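Side-chain contact in probable enoyl-CoA hydratase/isomerase (Mycobacterium abscessus, PDB 3SWX), which probably acts on acyl-CoA thioesters as an enoyl-CoA hydratase or isomerase, as a member of the crotonase-like family: residues Ile152-Thr157 against Met164-Thr169. Residues are numbered along the deposited sequence; the frame is centred on the assembly and turned at random.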
loop_
_atom_site.group_PDB
_atom_site.type_symbol
_atom_site.label_atom_id
_atom_site.label_comp_id
_atom_site.label_asym_id
_atom_site.label_seq_id
_atom_site.Cartn_x
_atom_site.Cartn_y
_atom_site.Cartn_z
ATOM N N ILE B 152 -3.868 11.443 -3.294
ATOM C CA ILE B 152 -2.515 10.931 -3.121
ATOM C C ILE B 152 -2.507 9.833 -2.049
ATOM O O ILE B 152 -2.019 8.733 -2.284
ATOM C CB ILE B 152 -1.534 12.057 -2.695
ATOM C CG1 ILE B 152 -1.470 13.137 -3.766
ATOM C CG2 ILE B 152 -0.111 11.478 -2.378
ATOM C CD1 ILE B 152 -0.910 14.486 -3.281
ATOM N N ARG B 153 -3.092 10.136 -0.890
ATOM C CA ARG B 153 -2.935 9.292 0.285
ATOM C C ARG B 153 -3.935 8.166 0.409
ATOM O O ARG B 153 -3.619 7.178 1.022
ATOM C CB ARG B 153 -2.977 10.148 1.551
ATOM C CG ARG B 153 -1.854 11.182 1.568
ATOM C CD ARG B 153 -2.082 12.253 2.579
ATOM N NE ARG B 153 -0.963 13.195 2.551
ATOM C CZ ARG B 153 -1.007 14.453 2.972
ATOM N NH1 ARG B 153 -2.122 14.975 3.434
ATOM N NH2 ARG B 153 0.079 15.200 2.884
ATOM N N PHE B 154 -5.150 8.337 -0.113
ATOM C CA PHE B 154 -6.187 7.328 0.051
ATOM C C PHE B 154 -5.796 6.068 -0.764
ATOM O O PHE B 154 -5.798 4.957 -0.225
ATOM C CB PHE B 154 -7.556 7.920 -0.336
ATOM C CG PHE B 154 -8.783 7.215 0.253
ATOM C CD1 PHE B 154 -8.761 5.918 0.692
ATOM C CD2 PHE B 154 -10.003 7.880 0.246
ATOM C CE1 PHE B 154 -9.935 5.299 1.169
ATOM C CE2 PHE B 154 -11.155 7.286 0.724
ATOM C CZ PHE B 154 -11.122 5.986 1.196
ATOM N N PRO B 155 -5.410 6.232 -2.048
ATOM C CA PRO B 155 -4.926 5.068 -2.794
ATOM C C PRO B 155 -3.686 4.392 -2.198
ATOM O O PRO B 155 -3.563 3.166 -2.251
ATOM C CB PRO B 155 -4.620 5.652 -4.188
ATOM C CG PRO B 155 -5.475 6.829 -4.280
ATOM C CD PRO B 155 -5.426 7.425 -2.905
ATOM N N ARG B 156 -2.778 5.179 -1.629
ATOM C CA ARG B 156 -1.573 4.629 -0.989
ATOM C C ARG B 156 -1.921 3.810 0.253
ATOM O O ARG B 156 -1.400 2.731 0.434
ATOM C CB ARG B 156 -0.578 5.762 -0.630
ATOM C CG ARG B 156 0.875 5.319 -0.352
ATOM C CD ARG B 156 1.714 6.488 0.244
ATOM N NE ARG B 156 2.034 7.336 -0.836
ATOM C CZ ARG B 156 2.057 8.655 -0.884
ATOM N NH1 ARG B 156 1.827 9.466 0.148
ATOM N NH2 ARG B 156 2.347 9.143 -2.060
ATOM N N THR B 157 -2.800 4.320 1.116
ATOM C CA THR B 157 -3.208 3.563 2.295
ATOM C C THR B 157 -4.148 2.392 1.997
ATOM O O THR B 157 -3.958 1.313 2.511
ATOM C CB THR B 157 -3.893 4.453 3.325
ATOM O OG1 THR B 157 -3.046 5.558 3.634
ATOM C CG2 THR B 157 -4.162 3.671 4.597
ATOM N N MET B 164 -10.797 4.268 -4.795
ATOM C CA MET B 164 -11.675 4.747 -5.875
ATOM C C MET B 164 -13.160 4.389 -5.686
ATOM O O MET B 164 -14.053 5.126 -6.110
ATOM C CB MET B 164 -11.156 4.264 -7.224
ATOM C CG MET B 164 -9.789 4.884 -7.617
ATOM S SD MET B 164 -9.930 6.697 -7.727
ATOM C CE MET B 164 -8.175 7.177 -7.811
ATOM N N ARG B 165 -13.413 3.240 -5.079
ATOM C CA ARG B 165 -14.760 2.827 -4.724
ATOM C C ARG B 165 -15.484 3.929 -3.952
ATOM O O ARG B 165 -16.689 4.164 -4.164
ATOM C CB ARG B 165 -14.699 1.550 -3.877
ATOM C CG ARG B 165 -16.020 1.142 -3.233
ATOM C CD ARG B 165 -17.066 0.891 -4.266
ATOM N NE ARG B 165 -18.357 0.567 -3.665
ATOM C CZ ARG B 165 -19.329 1.438 -3.415
ATOM N NH1 ARG B 165 -19.176 2.741 -3.662
ATOM N NH2 ARG B 165 -20.459 1.002 -2.885
ATOM N N TRP B 166 -14.750 4.592 -3.057
ATOM C CA TRP B 166 -15.311 5.678 -2.254
ATOM C C TRP B 166 -15.098 7.066 -2.859
ATOM O O TRP B 166 -16.027 7.883 -2.846
ATOM C CB TRP B 166 -14.808 5.600 -0.788
ATOM C CG TRP B 166 -15.010 4.214 -0.254
ATOM C CD1 TRP B 166 -14.041 3.333 0.131
ATOM C CD2 TRP B 166 -16.259 3.519 -0.104
ATOM N NE1 TRP B 166 -14.605 2.146 0.542
ATOM C CE2 TRP B 166 -15.962 2.224 0.388
ATOM C CE3 TRP B 166 -17.595 3.861 -0.338
ATOM C CZ2 TRP B 166 -16.954 1.271 0.655
ATOM C CZ3 TRP B 166 -18.585 2.905 -0.082
ATOM C CH2 TRP B 166 -18.256 1.632 0.426
ATOM N N MET B 167 -13.919 7.353 -3.408
ATOM C CA MET B 167 -13.690 8.690 -3.984
ATOM C C MET B 167 -14.501 8.978 -5.268
ATOM O O MET B 167 -14.894 10.130 -5.510
ATOM C CB MET B 167 -12.194 8.932 -4.236
ATOM C CG MET B 167 -11.341 8.946 -2.964
ATOM S SD MET B 167 -9.667 9.577 -3.258
ATOM C CE MET B 167 -9.097 8.420 -4.502
ATOM N N LEU B 168 -14.808 7.952 -6.062
ATOM C CA LEU B 168 -15.479 8.182 -7.356
ATOM C C LEU B 168 -16.997 8.232 -7.254
ATOM O O LEU B 168 -17.664 8.776 -8.140
ATOM C CB LEU B 168 -15.068 7.146 -8.406
ATOM C CG LEU B 168 -13.570 7.021 -8.765
ATOM C CD1 LEU B 168 -13.417 6.016 -9.906
ATOM C CD2 LEU B 168 -12.961 8.365 -9.176
ATOM N N THR B 169 -17.535 7.645 -6.194
ATOM C CA THR B 169 -18.964 7.495 -6.004
ATOM C C THR B 169 -19.579 8.509 -5.038
ATOM O O THR B 169 -20.782 8.732 -5.074
ATOM C CB THR B 169 -19.273 6.114 -5.424
ATOM O OG1 THR B 169 -18.670 6.003 -4.135
ATOM C CG2 THR B 169 -18.774 4.976 -6.353
#
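Pro-155 and Met-164 have the nearest CA atoms across the two segments, 7.4 Å apart, and lie on helices 150-158 and 160-167. These are two consecutive helices of the crotonase fold, joined by a short turn, and the contact links them through apolar side chains alone. The first helix is kinked at Pro-155, whose ring nitrogen cannot bond to the preceding turn.

Phe-154 and Met-167 carry most of the buried surface, their side chains running past each other in opposite directions. With CG anti to the backbone N (chi1 -158°), the phenyl ring of Phe-154 reaches across to the second helix, where its CD2 lies 3.6 Å from Met-167 CG. The sulfur completes a Met-aromatic contact: Met-167 SD sits 5.0 Å from the centroid of the Phe-154 ring, on a line 58° off the ring normal and thus well away from a position squarely above it. At the far end of the ring, Phe-154 CZ comes obliquely to 4.1 Å from Trp-166 CD1. Arg-165 CG lies over one face of the indole, which also stacks with Phe-173, and NE1 is hydrogen-bonded to Glu-177. Leu-122 of helix 116-123, with Ile-181 and Ile-183, packs against the buried Phe-154.

Met-164 meets Ala-219 of the second subunit, yet its methyl still approaches Pro-155, with Met-164 CE 4.5 Å from Pro-155 CG. The side chains of Pro-155 and Met-167 cross at about a right angle. Met-167 bends at its last torsion (chi3 -59°), bringing its CE to 4.0 Å from Pro-155 CG.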